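Local structure of NAD(P)-dependent oxidoreductase (Pseudomonas putida, 7A3W) at the interface of chains A and B. The protein catalyses the NADPH-dependent reduction of imines and serves as a multifunctional biocatalyst for conjugate reduction and reductive amination. Residues are numbered along the deposited sequence; one frame, centred on the assembly and turned at random. Chains: chain A/B, NAD(P)-dependent oxidoreductase.

Contact 1: the interface of chains A and B. Residues chain A 265, 268-269, 272, 293; chain B 186, 189, 265.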
loop_
_atom_site.group_PDB
_atom_site.type_symbol
_atom_site.label_atom_id
_atom_site.label_comp_id
_atom_site.label_asym_id
_atom_site.label_seq_id
_atom_site.Cartn_x
_atom_site.Cartn_y
_atom_site.Cartn_z
ATOM N N SER A 265 8.378 1.488 -9.456
ATOM C CA SER A 265 7.739 1.971 -8.208
ATOM C C SER A 265 8.810 2.388 -7.184
ATOM O O SER A 265 8.663 3.409 -6.533
ATOM C CB SER A 265 6.817 0.954 -7.631
ATOM O OG SER A 265 6.087 1.568 -6.580
ATOM N N ALA A 268 10.309 5.650 -8.226
ATOM C CA ALA A 268 9.413 6.777 -7.897
ATOM C C ALA A 268 9.648 7.192 -6.438
ATOM O O ALA A 268 9.872 8.382 -6.155
ATOM C CB ALA A 268 7.975 6.393 -8.167
ATOM N N TYR A 269 9.616 6.245 -5.514
ATOM C CA TYR A 269 9.869 6.529 -4.082
ATOM C C TYR A 269 11.258 7.156 -3.918
ATOM O O TYR A 269 11.396 8.154 -3.212
ATOM C CB TYR A 269 9.741 5.241 -3.280
ATOM C CG TYR A 269 10.316 5.309 -1.897
ATOM C CD1 TYR A 269 9.663 6.002 -0.886
ATOM C CD2 TYR A 269 11.529 4.712 -1.605
ATOM C CE1 TYR A 269 10.181 6.056 0.394
ATOM C CE2 TYR A 269 12.050 4.747 -0.327
ATOM C CZ TYR A 269 11.363 5.399 0.677
ATOM O OH TYR A 269 11.855 5.388 1.948
ATOM N N TYR A 272 11.449 10.787 -4.872
ATOM C CA TYR A 272 10.830 11.681 -3.866
ATOM C C TYR A 272 11.813 11.849 -2.704
ATOM O O TYR A 272 11.954 12.971 -2.202
ATOM C CB TYR A 272 9.473 11.144 -3.404
ATOM C CG TYR A 272 8.414 11.138 -4.480
ATOM C CD1 TYR A 272 8.577 11.887 -5.635
ATOM C CD2 TYR A 272 7.244 10.415 -4.334
ATOM C CE1 TYR A 272 7.614 11.904 -6.629
ATOM C CE2 TYR A 272 6.268 10.412 -5.327
ATOM C CZ TYR A 272 6.456 11.157 -6.481
ATOM O OH TYR A 272 5.503 11.188 -7.467
ATOM N N MET A 293 7.483 17.361 -2.027
ATOM C CA MET A 293 6.588 17.051 -3.169
ATOM C C MET A 293 5.580 18.164 -3.424
ATOM O O MET A 293 5.233 18.405 -4.606
ATOM C CB MET A 293 5.818 15.761 -2.874
ATOM C CG MET A 293 6.679 14.523 -3.002
ATOM S SD MET A 293 5.849 13.114 -2.230
ATOM C CE MET A 293 4.678 12.737 -3.529
ATOM N N GLY B 186 7.078 1.759 -1.991
ATOM C CA GLY B 186 6.315 2.077 -3.210
ATOM C C GLY B 186 4.898 2.502 -2.866
ATOM O O GLY B 186 4.405 3.486 -3.439
ATOM N N ALA B 189 4.943 5.972 -1.014
ATOM C CA ALA B 189 5.108 7.053 -2.005
ATOM C C ALA B 189 3.765 7.292 -2.723
ATOM O O ALA B 189 3.394 8.477 -2.956
ATOM C CB ALA B 189 6.201 6.730 -2.963
ATOM N N SER B 265 4.706 7.719 -9.117
ATOM C CA SER B 265 4.135 6.425 -8.700
ATOM C C SER B 265 3.049 5.992 -9.700
ATOM O O SER B 265 2.990 4.828 -10.052
ATOM C CB SER B 265 3.607 6.507 -7.298
ATOM O OG SER B 265 3.205 5.217 -6.894
HETATM O O HOH W 1 3.754 2.461 -7.924
HETATM O O HOH W 2 5.566 4.315 -5.540
#
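The methyl group of B:Ala189, on helix 173-200, sits against helix 264-278 of chain A. Its CB lies 3.8 Å from the CA of A:Tyr269. A:Tyr272, about one turn further along the helix, reaches along the same surface. Its CB and CG carry the ring out from the helix, with CG anti to the carbonyl carbon (chi1 -66°). One rim atom, CD2, touches the CB of B:Ala189 at 4.1 Å. The next, CE2, comes near the backbone carbonyl O of that alanine. The phenol OH at the tip ends 3.9 Å from the backbone N of B:Ser265. Within chain A the ring is held between two groups. The carbonyl O of A:Ala268 lies over the rim of one face, and the CE methyl of A:Met293 lies over the rim of the opposite face.

Beside this packing, the CB of A:Ala268 rests on the backbone of B:Ser265. The two copies of Ser265 are joined through water. Water 1 lies 2.8 Å from the hydroxyl OG of A:Ser265 and 3.0 Å from OG of B:Ser265. Water 2 also contacts both hydroxyls and lies 2.5 Å from the carbonyl O of B:Gly186. The CA of B:Gly186 packs on A:Ser265 OG at 3.4 Å. This patch joins small-residue packing to a small water-bridged polar spot, and so probably keeps helices 173-200 and 264-278 of the two subunits paired near the two-fold axis.

Contact 2: the interface of chains A and B. Residues chain A 189, 193, 262-265; chain B 268, 272, 293.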
loop_
_atom_site.group_PDB
_atom_site.type_symbol
_atom_site.label_atom_id
_atom_site.label_comp_id
_atom_site.label_asym_id
_atom_site.label_seq_id
_atom_site.Cartn_x
_atom_site.Cartn_y
_atom_site.Cartn_z
ATOM N N ALA A 189 0.805 -1.489 -7.695
ATOM C CA ALA A 189 2.004 -1.684 -8.543
ATOM C C ALA A 189 3.221 -2.000 -7.658
ATOM O O ALA A 189 4.034 -2.873 -8.012
ATOM C CB ALA A 189 2.274 -0.485 -9.410
ATOM N N GLU A 193 5.548 -5.276 -7.818
ATOM C CA GLU A 193 7.025 -5.097 -7.899
ATOM C C GLU A 193 7.722 -5.987 -6.860
ATOM O O GLU A 193 8.686 -6.683 -7.210
ATOM C CB GLU A 193 7.333 -3.620 -7.723
ATOM C CG GLU A 193 8.788 -3.293 -7.959
ATOM C CD GLU A 193 9.017 -1.847 -8.335
ATOM O OE1 GLU A 193 8.292 -1.327 -9.201
ATOM O OE2 GLU A 193 9.876 -1.238 -7.713
ATOM N N PRO A 262 11.442 -5.442 -12.698
ATOM C CA PRO A 262 11.118 -4.026 -12.847
ATOM C C PRO A 262 11.169 -3.299 -11.494
ATOM O O PRO A 262 10.860 -3.912 -10.469
ATOM C CB PRO A 262 9.701 -4.007 -13.420
ATOM C CG PRO A 262 9.401 -5.430 -13.803
ATOM C CD PRO A 262 10.312 -6.331 -12.995
ATOM N N HIS A 263 11.550 -2.027 -11.526
ATOM C CA HIS A 263 11.810 -1.221 -10.296
ATOM C C HIS A 263 11.302 0.211 -10.468
ATOM O O HIS A 263 11.818 1.097 -9.790
ATOM C CB HIS A 263 13.299 -1.313 -9.933
ATOM C CG HIS A 263 14.195 -0.918 -11.058
ATOM N ND1 HIS A 263 14.447 0.394 -11.385
ATOM C CD2 HIS A 263 14.889 -1.666 -11.948
ATOM C CE1 HIS A 263 15.279 0.448 -12.412
ATOM N NE2 HIS A 263 15.598 -0.800 -12.755
ATOM N N ALA A 264 10.264 0.425 -11.278
ATOM C CA ALA A 264 9.680 1.754 -11.532
ATOM C C ALA A 264 9.030 2.316 -10.251
ATOM O O ALA A 264 9.066 3.522 -10.031
ATOM C CB ALA A 264 8.691 1.659 -12.654
ATOM N N SER A 265 8.378 1.488 -9.456
ATOM C CA SER A 265 7.739 1.971 -8.208
ATOM C C SER A 265 8.810 2.388 -7.184
ATOM O O SER A 265 8.663 3.409 -6.533
ATOM C CB SER A 265 6.817 0.954 -7.631
ATOM O OG SER A 265 6.087 1.568 -6.580
ATOM N N ALA B 268 4.638 4.780 -12.860
ATOM C CA ALA B 268 5.158 3.404 -12.678
ATOM C C ALA B 268 4.030 2.390 -12.900
ATOM O O ALA B 268 4.197 1.445 -13.682
ATOM C CB ALA B 268 5.804 3.275 -11.318
ATOM N N TYR B 272 3.423 -0.530 -16.044
ATOM C CA TYR B 272 3.190 -1.975 -15.848
ATOM C C TYR B 272 1.905 -2.378 -16.582
ATOM O O TYR B 272 1.866 -3.450 -17.221
ATOM C CB TYR B 272 3.151 -2.313 -14.365
ATOM C CG TYR B 272 4.452 -2.076 -13.639
ATOM C CD1 TYR B 272 5.648 -1.949 -14.324
ATOM C CD2 TYR B 272 4.496 -2.050 -12.251
ATOM C CE1 TYR B 272 6.846 -1.770 -13.660
ATOM C CE2 TYR B 272 5.694 -1.885 -11.569
ATOM C CZ TYR B 272 6.876 -1.737 -12.282
ATOM O OH TYR B 272 8.084 -1.563 -11.665
ATOM N N MET B 293 5.181 -8.475 -16.022
ATOM C CA MET B 293 6.351 -7.911 -15.310
ATOM C C MET B 293 7.451 -8.969 -15.105
ATOM O O MET B 293 8.630 -8.574 -15.060
ATOM C CB MET B 293 5.892 -7.370 -13.954
ATOM C CG MET B 293 5.079 -6.083 -14.069
ATOM S SD MET B 293 4.249 -5.754 -12.480
ATOM C CE MET B 293 5.661 -5.236 -11.509
#
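The start of helix 264-278 in chain A, with the loop before it, forms a docking site for B:Tyr272 in the helical dimer interface. The tyrosine OH donates a hydrogen bond to the carboxylate OE1 of A:Glu193 at 2.5 Å. It comes from above the carboxylate plane, 41° out of it, while OE1 lies in the ring plane at its edge. The same OH accepts a bond from the backbone N of A:Ala264 at 3.0 Å. The backbone N of A:Ser265 donates to OE1 of A:Glu193 at 2.8 Å, on the syn lone pair of that oxygen, which thus takes two donors. The glutamate has CG anti to its backbone N (chi1 -173°). Its side chain crosses the tyrosine at about a right angle, with carboxylate and ring planes 70° apart.

B:Ala268 O and B:Met293 CE lie over the rims of opposite ring faces. CB of A:Pro262 touches CE1 of B:Tyr272 at 3.6 Å, and CB of A:Ala189 meets CD2 of the same ring. Beside the ring, the methyl of B:Ala268 packs on A:Ala264 CB at 3.6 Å. B:Met293 bends at chi3, and its CE lies 3.9 Å from A:Glu193 CA. The site fixes the tyrosine tip between a helix start and a carboxylate, which likely sets how the subunits are aligned.

Contact 3: the interface of chains A and B. Residues chain A 127, 139, 164; chain B 211, 214.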
loop_
_atom_site.group_PDB
_atom_site.type_symbol
_atom_site.label_atom_id
_atom_site.label_comp_id
_atom_site.label_asym_id
_atom_site.label_seq_id
_atom_site.Cartn_x
_atom_site.Cartn_y
_atom_site.Cartn_z
ATOM N N MET A 127 -15.621 2.646 -4.968
ATOM C CA MET A 127 -14.325 2.331 -4.303
ATOM C C MET A 127 -14.205 0.813 -4.057
ATOM O O MET A 127 -13.964 0.349 -2.885
ATOM C CB MET A 127 -14.182 3.136 -3.010
ATOM C CG MET A 127 -14.626 4.617 -3.134
ATOM S SD MET A 127 -13.866 5.467 -4.555
ATOM C CE MET A 127 -12.115 5.446 -4.165
ATOM N N THR A 139 -17.523 1.106 -0.083
ATOM C CA THR A 139 -17.712 2.570 -0.220
ATOM C C THR A 139 -17.983 2.977 -1.667
ATOM O O THR A 139 -17.230 2.538 -2.569
ATOM C CB THR A 139 -16.515 3.341 0.330
ATOM O OG1 THR A 139 -16.448 3.073 1.731
ATOM C CG2 THR A 139 -16.625 4.831 0.101
ATOM N N LYS A 164 -19.985 7.660 1.324
ATOM C CA LYS A 164 -19.477 8.934 1.873
ATOM C C LYS A 164 -20.072 10.068 1.043
ATOM O O LYS A 164 -19.757 10.141 -0.126
ATOM C CB LYS A 164 -17.951 8.983 1.844
ATOM C CG LYS A 164 -17.247 7.821 2.519
ATOM C CD LYS A 164 -17.383 7.839 4.030
ATOM C CE LYS A 164 -16.898 6.558 4.669
ATOM N NZ LYS A 164 -17.431 6.418 6.047
ATOM N N LEU B 211 -10.007 9.001 5.134
ATOM C CA LEU B 211 -10.540 8.235 3.974
ATOM C C LEU B 211 -9.590 7.078 3.588
ATOM O O LEU B 211 -10.032 6.133 2.891
ATOM C CB LEU B 211 -10.693 9.188 2.784
ATOM C CG LEU B 211 -11.771 10.250 2.953
ATOM C CD1 LEU B 211 -11.639 11.326 1.888
ATOM C CD2 LEU B 211 -13.158 9.622 2.943
ATOM N N ILE B 214 -10.367 3.125 3.468
ATOM C CA ILE B 214 -11.203 2.616 2.350
ATOM C C ILE B 214 -10.257 1.883 1.406
ATOM O O ILE B 214 -10.581 0.772 0.977
ATOM C CB ILE B 214 -11.970 3.750 1.654
ATOM C CG1 ILE B 214 -13.000 4.382 2.596
ATOM C CG2 ILE B 214 -12.623 3.238 0.386
ATOM C CD1 ILE B 214 -13.337 5.798 2.244
#
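B:Ile214, on helix 205-232, is the apolar centre of this patch and meets two strands of chain A. Its CG2 methyl touches CB of A:Met127 at 3.7 Å, at the end of strand 120-127. The same methyl lies 3.9 Å from CB of A:Thr139, at the start of strand 139-144. The threonine and isoleucine side chains cross at about a right angle. CG2 of A:Thr139 faces the CD1 methyl of B:Ile214 at 4.0 Å. The threonine hydroxyl OG1 stands beside CG1 of B:Ile214 at 3.8 Å. It is placed there by a chi1 of -64°, with OG1 anti to the carbonyl carbon.

Farther out, A:Lys164 brings its aliphatic stem to the edge of the patch. Its CE comes 4.4 Å from CD1 of B:Ile214. One turn away on the helix, CD2 of B:Leu211 approaches CG of the lysine at 4.5 Å, a loose contact. The lysine bends at its first two torsions and then runs straight, carrying the terminal nitrogen NZ past the isoleucine to the polar rim. In the fold, the patch sets strands of the N-terminal nucleotide-binding domain of chain A beside a helix of the partner's all-helical C-terminal domain.

Contacts 1 and 2 are neighbours: the centres of their C-alpha atoms are about 11 Å apart. They share A:Ser265 and use the same elements in exchanged roles: helices 173-200, 264-278 and 289-293 of both chains. Both belong to the two-fold helical core. Contact 3 has its C-alpha centre about 23 Å from that of contact 1 and about 26 Å from that of contact 2. There the N-terminal domain of one subunit meets helix 205-232 of the other. The dimer is thus held at both its helical centre and its flanks. Imine reductases build their active-site cleft from both subunits, so contact 3 may bear on its shape.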